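Local coordinates for protein vinylacetyl-CoA Delta-isomerase (Nitrosopumilus maritimus SCM1, PDB 6VJR) that probably dehydrates 4-hydroxybutyryl-CoA and isomerises vinylacetyl-CoA, as an oxygen-tolerant archaeal flavoenzyme carrying FAD and a [4Fe-4S] cluster, at residues V389-E394 / N420-L425; D234-E239 / I424-E429; A58-T63 / M135-N140. All coordinates share one frame; numbering follows the deposited sequence.

Contact 1. Residues V389-E394 / N420-L425; sequences VTLPSE and NRMRIL
Leu391 packs on Met422 and Leu425 where the loop that leaves the short helix 387-390 passes over helix 418-432. Both belong to the largely helical C-terminal part of this 4-hydroxyphenylacetate 3-hydroxylase-like chain, of the acyl-CoA dehydrogenase clan. The contact is made by aliphatic carbons, some of which lie against backbone carbonyls; no hydrogen bond joins the two segments. The two methyls of Leu391 divide the contact: CD1 lies 4.0 Å from Met422 CG, while CD2 sits over the helix backbone, 4.0 Å from the carbonyl oxygen Met422 O. With CG anti to the backbone N (chi1 -169°), the isobutyl group of Leu391 reaches across to the helix, and the two side chains lie slantwise to each other. CD2 also comes within 4.5 Å of Leu425 CB, a looser contact one helical turn further on. Leu425 also touches Ile310 of helix 295-314 and Leu387 and Val388 of helix 387-390.

Polar groups of the loop are served from elsewhere. Leu391 O accepts a hydrogen bond from Arg426 NH2, and Ser393, at the N-cap of helix 394-397, bonds through OG to Asp396. A second subunit also meets the loop: its His186 bonds to Thr390 OG1 and its Ile227 packs on Pro392. Val389, in helix 387-390 just before the loop, touches the FAD, and the side chain of Leu425 lies about 8 Å from it, so the packing is close to the flavin pocket. The thioether of Met422 bends at chi3 (38°), which carries its terminal methyl toward the loop backbone, with CE 4.4 Å from Pro392 O.

Contact 2. Residues D234-E239 / I424-E429; sequences DTRSME and ILRLIE. With NA (sodium ion), chain K; NA (sodium ion), chain L.
Glu429 OE1 is gripped by two arginines at once, Arg236 from the loop segment 234-239 and Arg426 from one turn earlier on its own helix. Arg236 NH1 donates to Glu429 OE1 at 2.9 Å, and Arg426 NH1 reaches the same Glu429 OE1, also at 2.9 Å. The two nitrogens come to the oxygen from opposite faces of the carboxylate plane. A second bond, from Arg236 NH2 to Glu429 OE2 at 3.1 Å, completes an end-on grip with one nitrogen to each oxygen. It is not a coplanar pairing, since guanidinium and carboxylate planes stand 59° apart and both oxygens are met from above their plane. The side chain of Arg236 runs extended from CG to NE, whereas that of Arg426 bends at chi2 (-66°), which folds its guanidinium back toward Glu429.

This buried salt-bridge network joins a 3-10 turn in the loop between strands 224-228 and 254-259 of the N-terminal part to helix 418-432 of the C-terminal part. The two NH1 atoms of Arg236 and Arg426 lie 3.8 Å apart, a proximity the shared carboxylate probably makes tolerable. A glutamine in place of Glu429 would probably cost the two guanidinium groups their shared negative charge and Arg236 NH2 its charged partner, leaving the close approach of the two NH1 atoms less well balanced. Asp244 gives further support, its OD1 pairing with Arg426 NE and its backbone O accepting from Arg236 NH1.

Behind its side chain, the backbone of Arg236 holds a sodium ion (chain K), Arg236 O lying 2.3 Å from the metal, with Glu239 O, Gly241 O, Asp245 OD1 and two waters completing the shell. Ser237 O binds the second sodium ion (chain L) at 2.4 Å, and one water bridges both ions.

Contact 3. Residues A58-T63 / M135-N140; sequences ADSSIT and MVQQEN
Gln137 reaches out from the last turns of helix 125-139 and brings its amide oxygen to the hydroxyls of Ser60 and Thr63. Its CB stays beside Thr63 CG2, 4.1 Å away. With CG anti to the carbonyl carbon (chi1 -76°) and the chain extended beyond it, CD is carried to the loop. There OE1 takes two hydrogen bonds: Ser60 OG donates to Gln137 OE1 at 2.8 Å, and Thr63 OG1 to the same Gln137 OE1 at 2.8 Å. The threonine hydroxyl lies closer to the line of the carbonyl bond, at a C=O...donor angle of 157°, the serine well to one side at 115°. Both donors are slightly tilted from the carbonyl plane.

An ST motif shapes the turn, Ser60 OG accepting from the backbone Thr63 N at 3.3 Å as the chain turns after strand 57-59 toward its antiparallel partner 66-68. The helix is thus joined to the connecting loop of this two-stranded hairpin, away from the annotated sites. The amide nitrogen, Gln137 NE2, bonds to Leu71 O and donates to a water 2.9 Å away, which in turn donates to Ser60 OG.

Overall arrangement
Contacts 1 and 2 are neighbours, their centres 9 Å apart, and both use helix 418-432, sharing Ile424 and Leu425. Both are buried and both touch the second subunit, yet contact 1 is held by aliphatic packing near the flavin, whereas contact 2 is held by a salt-bridge network near the sodium-binding loop and joins the N-terminal to the C-terminal part. Arg426 NH2 probably links the two by a hydrogen bond to Leu391 O. Contact 3 stands apart, 45 Å and 38 Å from them between centres. It is partly buried and ties a small hairpin to a helix by neutral hydrogen bonds and a water, with no other chain of the assembly touching its segments.

Contact 1. Residues V389-E394 / N420-L425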
# COMPACT_ATOMS: atom_id res chain seq x y z
N VAL A 389 -23.45 -7.24 5.86
CA VAL A 389 -23.65 -6.77 7.21
C VAL A 389 -25.09 -6.40 7.53
O VAL A 389 -25.34 -6.09 8.68
CB VAL A 389 -22.69 -5.62 7.56
CG1 VAL A 389 -21.25 -6.11 7.61
CG2 VAL A 389 -22.86 -4.39 6.67
N THR A 390 -26.01 -6.37 6.58
CA THR A 390 -27.36 -5.99 6.92
C THR A 390 -28.37 -7.12 6.77
O THR A 390 -29.57 -6.92 6.93
CB THR A 390 -27.83 -4.80 6.07
OG1 THR A 390 -28.09 -5.21 4.73
CG2 THR A 390 -26.89 -3.60 6.07
N LEU A 391 -27.91 -8.34 6.49
CA LEU A 391 -28.84 -9.43 6.25
C LEU A 391 -29.67 -9.76 7.50
O LEU A 391 -29.14 -9.91 8.61
CB LEU A 391 -27.95 -10.63 5.95
CG LEU A 391 -28.68 -11.86 5.41
CD1 LEU A 391 -29.32 -11.59 4.05
CD2 LEU A 391 -27.69 -12.98 5.32
N PRO A 392 -31.00 -9.93 7.36
CA PRO A 392 -31.83 -10.40 8.48
C PRO A 392 -31.47 -11.83 8.93
O PRO A 392 -30.82 -12.59 8.18
CB PRO A 392 -33.23 -10.31 7.96
CG PRO A 392 -33.15 -9.21 6.88
CD PRO A 392 -31.81 -9.48 6.22
N SER A 393 -31.88 -12.15 10.16
CA SER A 393 -31.60 -13.45 10.76
C SER A 393 -32.31 -14.59 10.04
O SER A 393 -33.32 -14.42 9.36
CB SER A 393 -32.05 -13.44 12.22
OG SER A 393 -33.46 -13.59 12.36
N GLU A 394 -31.77 -15.80 10.23
CA GLU A 394 -32.43 -17.01 9.77
C GLU A 394 -33.82 -17.17 10.37
O GLU A 394 -34.73 -17.63 9.70
CB GLU A 394 -31.58 -18.24 10.08
CG GLU A 394 -32.22 -19.51 9.55
CD GLU A 394 -31.45 -20.79 9.74
OE1 GLU A 394 -30.35 -20.75 10.32
OE2 GLU A 394 -31.96 -21.83 9.25
N ASN A 420 -29.18 -20.00 -0.58
CA ASN A 420 -27.76 -20.12 -0.90
C ASN A 420 -27.04 -18.77 -0.89
O ASN A 420 -25.90 -18.67 -0.41
CB ASN A 420 -27.53 -20.82 -2.23
CG ASN A 420 -27.94 -22.27 -2.23
OD1 ASN A 420 -28.00 -22.93 -1.18
ND2 ASN A 420 -28.12 -22.81 -3.42
N ARG A 421 -27.71 -17.70 -1.39
CA ARG A 421 -27.12 -16.38 -1.33
C ARG A 421 -26.93 -15.93 0.12
O ARG A 421 -25.88 -15.39 0.46
CB ARG A 421 -27.97 -15.44 -2.16
CG ARG A 421 -27.43 -14.04 -2.33
CD ARG A 421 -28.16 -13.29 -3.44
NE ARG A 421 -27.64 -11.93 -3.61
CZ ARG A 421 -28.18 -10.79 -3.17
NH1 ARG A 421 -29.36 -10.79 -2.58
NH2 ARG A 421 -27.47 -9.67 -3.27
N MET A 422 -27.92 -16.17 0.96
CA MET A 422 -27.78 -15.90 2.38
C MET A 422 -26.61 -16.67 3.00
O MET A 422 -25.83 -16.11 3.77
CB MET A 422 -29.07 -16.18 3.16
CG MET A 422 -30.18 -15.31 2.70
SD MET A 422 -31.75 -15.52 3.57
CE MET A 422 -31.06 -15.77 5.21
N ARG A 423 -26.51 -17.96 2.71
CA ARG A 423 -25.47 -18.76 3.31
C ARG A 423 -24.07 -18.24 2.94
O ARG A 423 -23.18 -18.19 3.78
CB ARG A 423 -25.61 -20.23 2.88
CG ARG A 423 -26.70 -20.97 3.61
CD ARG A 423 -26.96 -22.34 3.00
NE ARG A 423 -27.92 -23.15 3.73
CZ ARG A 423 -27.70 -23.70 4.91
NH1 ARG A 423 -26.48 -23.77 5.41
NH2 ARG A 423 -28.70 -24.31 5.52
N ILE A 424 -23.87 -17.87 1.67
CA ILE A 424 -22.54 -17.46 1.25
C ILE A 424 -22.21 -16.09 1.88
O ILE A 424 -21.08 -15.86 2.31
CB ILE A 424 -22.32 -17.50 -0.27
CG1 ILE A 424 -20.82 -17.65 -0.55
CG2 ILE A 424 -22.94 -16.31 -0.98
CD1 ILE A 424 -20.30 -19.05 -0.29
N LEU A 425 -23.18 -15.19 1.98
CA LEU A 425 -22.97 -13.92 2.67
C LEU A 425 -22.57 -14.12 4.14
O LEU A 425 -21.64 -13.47 4.63
CB LEU A 425 -24.19 -13.01 2.54
CG LEU A 425 -24.47 -12.46 1.13
CD1 LEU A 425 -25.89 -11.99 1.02
CD2 LEU A 425 -23.52 -11.32 0.84

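Contact 2. Residues D234-E239 / I424-E429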
# COMPACT_ATOMS: atom_id res chain seq x y z
N ASP A 234 -19.65 -15.30 18.85
CA ASP A 234 -19.53 -16.62 19.48
C ASP A 234 -20.91 -17.27 19.68
O ASP A 234 -21.10 -18.45 19.36
CB ASP A 234 -18.75 -16.53 20.78
CG ASP A 234 -19.08 -15.41 21.77
OD1 ASP A 234 -20.15 -14.73 21.61
OD2 ASP A 234 -18.24 -15.15 22.65
N THR A 235 -21.85 -16.52 20.23
CA THR A 235 -23.10 -17.08 20.69
C THR A 235 -24.05 -17.44 19.56
O THR A 235 -25.04 -18.13 19.83
CB THR A 235 -23.76 -16.23 21.75
OG1 THR A 235 -24.02 -14.97 21.14
CG2 THR A 235 -22.93 -16.15 23.02
N ARG A 236 -23.73 -17.10 18.30
CA ARG A 236 -24.57 -17.58 17.22
C ARG A 236 -24.58 -19.11 17.21
O ARG A 236 -25.56 -19.74 16.75
CB ARG A 236 -24.12 -17.06 15.87
CG ARG A 236 -24.36 -15.56 15.77
CD ARG A 236 -24.14 -15.05 14.40
NE ARG A 236 -24.23 -13.60 14.27
CZ ARG A 236 -24.13 -12.93 13.15
NH1 ARG A 236 -24.02 -13.57 12.02
NH2 ARG A 236 -24.15 -11.59 13.12
N SER A 237 -23.45 -19.69 17.61
CA SER A 237 -23.32 -21.13 17.68
C SER A 237 -24.39 -21.76 18.57
O SER A 237 -24.77 -22.90 18.35
CB SER A 237 -21.94 -21.52 18.18
OG SER A 237 -21.75 -21.10 19.53
N MET A 238 -24.80 -21.04 19.62
CA MET A 238 -25.72 -21.51 20.63
C MET A 238 -27.18 -21.26 20.24
O MET A 238 -28.07 -21.71 20.96
CB MET A 238 -25.41 -20.85 21.97
CG MET A 238 -24.02 -21.22 22.44
SD MET A 238 -23.32 -20.20 23.75
CE MET A 238 -24.47 -20.50 25.09
N GLU A 239 -27.41 -20.50 19.17
CA GLU A 239 -28.74 -20.25 18.66
C GLU A 239 -29.14 -21.41 17.76
O GLU A 239 -28.30 -21.98 17.08
CB GLU A 239 -28.83 -18.99 17.79
CG GLU A 239 -28.31 -17.69 18.41
CD GLU A 239 -28.07 -16.59 17.36
OE1 GLU A 239 -27.58 -15.50 17.79
OE2 GLU A 239 -28.36 -16.82 16.11
N ILE A 424 -23.87 -17.87 1.67
CA ILE A 424 -22.54 -17.46 1.25
C ILE A 424 -22.21 -16.09 1.88
O ILE A 424 -21.08 -15.86 2.31
CB ILE A 424 -22.32 -17.50 -0.27
CG1 ILE A 424 -20.82 -17.65 -0.55
CG2 ILE A 424 -22.94 -16.31 -0.98
CD1 ILE A 424 -20.30 -19.05 -0.29
N LEU A 425 -23.18 -15.19 1.98
CA LEU A 425 -22.97 -13.92 2.67
C LEU A 425 -22.57 -14.12 4.14
O LEU A 425 -21.64 -13.47 4.63
CB LEU A 425 -24.19 -13.01 2.54
CG LEU A 425 -24.47 -12.46 1.13
CD1 LEU A 425 -25.89 -11.99 1.02
CD2 LEU A 425 -23.52 -11.32 0.84
N ARG A 426 -23.26 -15.04 4.82
CA ARG A 426 -22.91 -15.36 6.21
C ARG A 426 -21.49 -15.92 6.31
O ARG A 426 -20.80 -15.66 7.28
CB ARG A 426 -23.94 -16.31 6.85
CG ARG A 426 -25.26 -15.59 7.12
CD ARG A 426 -25.09 -14.51 8.18
NE ARG A 426 -26.41 -14.09 8.65
CZ ARG A 426 -26.75 -12.81 8.91
NH1 ARG A 426 -25.80 -11.91 9.06
NH2 ARG A 426 -28.02 -12.49 9.11
N LEU A 427 -21.06 -16.75 5.35
CA LEU A 427 -19.70 -17.25 5.35
C LEU A 427 -18.69 -16.10 5.30
O LEU A 427 -17.71 -16.07 6.08
CB LEU A 427 -19.46 -18.33 4.30
CG LEU A 427 -18.06 -18.92 4.30
CD1 LEU A 427 -17.72 -19.64 5.60
CD2 LEU A 427 -17.89 -19.85 3.12
N ILE A 428 -18.93 -15.15 4.40
CA ILE A 428 -18.05 -13.98 4.28
C ILE A 428 -18.04 -13.18 5.59
O ILE A 428 -16.98 -12.81 6.07
CB ILE A 428 -18.40 -13.12 3.05
CG1 ILE A 428 -18.21 -13.92 1.78
CG2 ILE A 428 -17.52 -11.87 3.04
CD1 ILE A 428 -18.74 -13.25 0.52
N GLU A 429 -19.22 -12.93 6.17
CA GLU A 429 -19.30 -12.24 7.45
C GLU A 429 -18.50 -12.98 8.53
O GLU A 429 -17.73 -12.39 9.29
CB GLU A 429 -20.77 -12.09 7.85
CG GLU A 429 -20.98 -11.25 9.11
CD GLU A 429 -22.34 -11.42 9.81
OE1 GLU A 429 -23.03 -12.45 9.56
OE2 GLU A 429 -22.75 -10.54 10.62
NA NA K . -26.68 -21.05 15.18
NA NA L . -25.03 -24.82 16.94
O HOH W 1 -28.23 -19.14 14.60
O HOH W 2 -25.57 -23.12 15.27
O HOH W 3 -22.58 -25.34 17.09
O HOH W 4 -24.97 -26.54 14.97
O HOH W 5 -25.44 -26.61 17.83

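Contact 3. Residues A58-T63 / M135-N140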
# COMPACT_ATOMS: atom_id res chain seq x y z
N ALA A 58 3.14 -39.78 8.43
CA ALA A 58 4.55 -39.90 8.14
C ALA A 58 5.10 -41.18 8.75
O ALA A 58 4.58 -41.65 9.75
CB ALA A 58 5.27 -38.74 8.73
N ASP A 59 6.24 -41.65 8.24
CA ASP A 59 6.95 -42.74 8.87
C ASP A 59 7.98 -42.20 9.85
O ASP A 59 8.94 -41.57 9.47
CB ASP A 59 7.61 -43.63 7.82
CG ASP A 59 6.64 -44.26 6.83
OD1 ASP A 59 5.67 -44.92 7.27
OD2 ASP A 59 6.82 -44.05 5.62
N SER A 60 7.78 -42.45 11.13
CA SER A 60 8.64 -41.96 12.20
C SER A 60 9.83 -42.89 12.39
O SER A 60 9.64 -44.05 12.74
CB SER A 60 7.84 -41.94 13.49
OG SER A 60 8.70 -41.60 14.58
N SER A 61 11.05 -42.33 12.27
CA SER A 61 12.27 -43.05 12.62
C SER A 61 12.40 -43.18 14.14
O SER A 61 13.22 -43.96 14.61
CB SER A 61 13.52 -42.38 12.07
OG SER A 61 13.48 -42.33 10.65
N ILE A 62 11.66 -42.35 14.91
CA ILE A 62 11.72 -42.43 16.36
C ILE A 62 11.10 -43.74 16.89
O ILE A 62 11.74 -44.44 17.68
CB ILE A 62 11.15 -41.16 17.01
CG1 ILE A 62 12.01 -39.98 16.57
CG2 ILE A 62 11.11 -41.30 18.53
CD1 ILE A 62 11.55 -38.60 17.04
N THR A 63 9.87 -44.05 16.44
CA THR A 63 9.07 -45.16 16.90
C THR A 63 9.01 -46.29 15.87
O THR A 63 8.59 -47.40 16.24
CB THR A 63 7.63 -44.73 17.23
OG1 THR A 63 7.12 -44.03 16.09
CG2 THR A 63 7.55 -43.83 18.46
N MET A 135 5.55 -41.94 23.37
CA MET A 135 4.22 -42.09 23.94
C MET A 135 3.16 -41.44 23.04
O MET A 135 2.21 -42.09 22.62
CB MET A 135 4.16 -41.50 25.36
CG MET A 135 2.80 -41.58 26.02
SD MET A 135 2.75 -40.82 27.66
CE MET A 135 2.79 -39.06 27.28
N VAL A 136 3.31 -40.15 22.72
CA VAL A 136 2.24 -39.44 22.04
C VAL A 136 2.06 -39.96 20.61
O VAL A 136 0.95 -39.94 20.09
CB VAL A 136 2.38 -37.91 22.13
CG1 VAL A 136 2.43 -37.45 23.57
CG2 VAL A 136 3.59 -37.37 21.42
N GLN A 137 3.15 -40.38 19.98
CA GLN A 137 3.09 -41.02 18.67
C GLN A 137 2.32 -42.35 18.68
O GLN A 137 1.54 -42.62 17.78
CB GLN A 137 4.48 -41.21 18.10
CG GLN A 137 5.10 -39.93 17.54
CD GLN A 137 6.37 -40.17 16.75
OE1 GLN A 137 6.92 -41.30 16.67
NE2 GLN A 137 6.86 -39.07 16.20
N GLN A 138 2.61 -43.19 19.66
CA GLN A 138 1.94 -44.47 19.80
C GLN A 138 0.44 -44.29 20.02
O GLN A 138 -0.36 -45.03 19.43
CB GLN A 138 2.48 -45.25 21.00
CG GLN A 138 3.94 -45.65 20.88
CD GLN A 138 4.43 -46.43 22.08
OE1 GLN A 138 4.31 -46.01 23.25
NE2 GLN A 138 4.94 -47.60 21.82
N GLU A 139 0.06 -43.32 20.85
CA GLU A 139 -1.32 -43.12 21.26
C GLU A 139 -2.08 -42.20 20.30
O GLU A 139 -3.30 -42.24 20.29
CB GLU A 139 -1.36 -42.62 22.70
CG GLU A 139 -0.72 -43.61 23.68
CD GLU A 139 -0.80 -43.26 25.16
OE1 GLU A 139 -0.09 -43.92 25.98
OE2 GLU A 139 -1.55 -42.33 25.50
N ASN A 140 -1.37 -41.45 19.45
CA ASN A 140 -1.95 -40.57 18.43
C ASN A 140 -2.74 -39.42 19.06
O ASN A 140 -3.92 -39.27 18.77
CB ASN A 140 -2.75 -41.33 17.39
CG ASN A 140 -2.94 -40.53 16.12
OD1 ASN A 140 -2.32 -39.47 15.93
ND2 ASN A 140 -3.80 -41.00 15.25
O HOH W 6 8.82 -38.54 14.08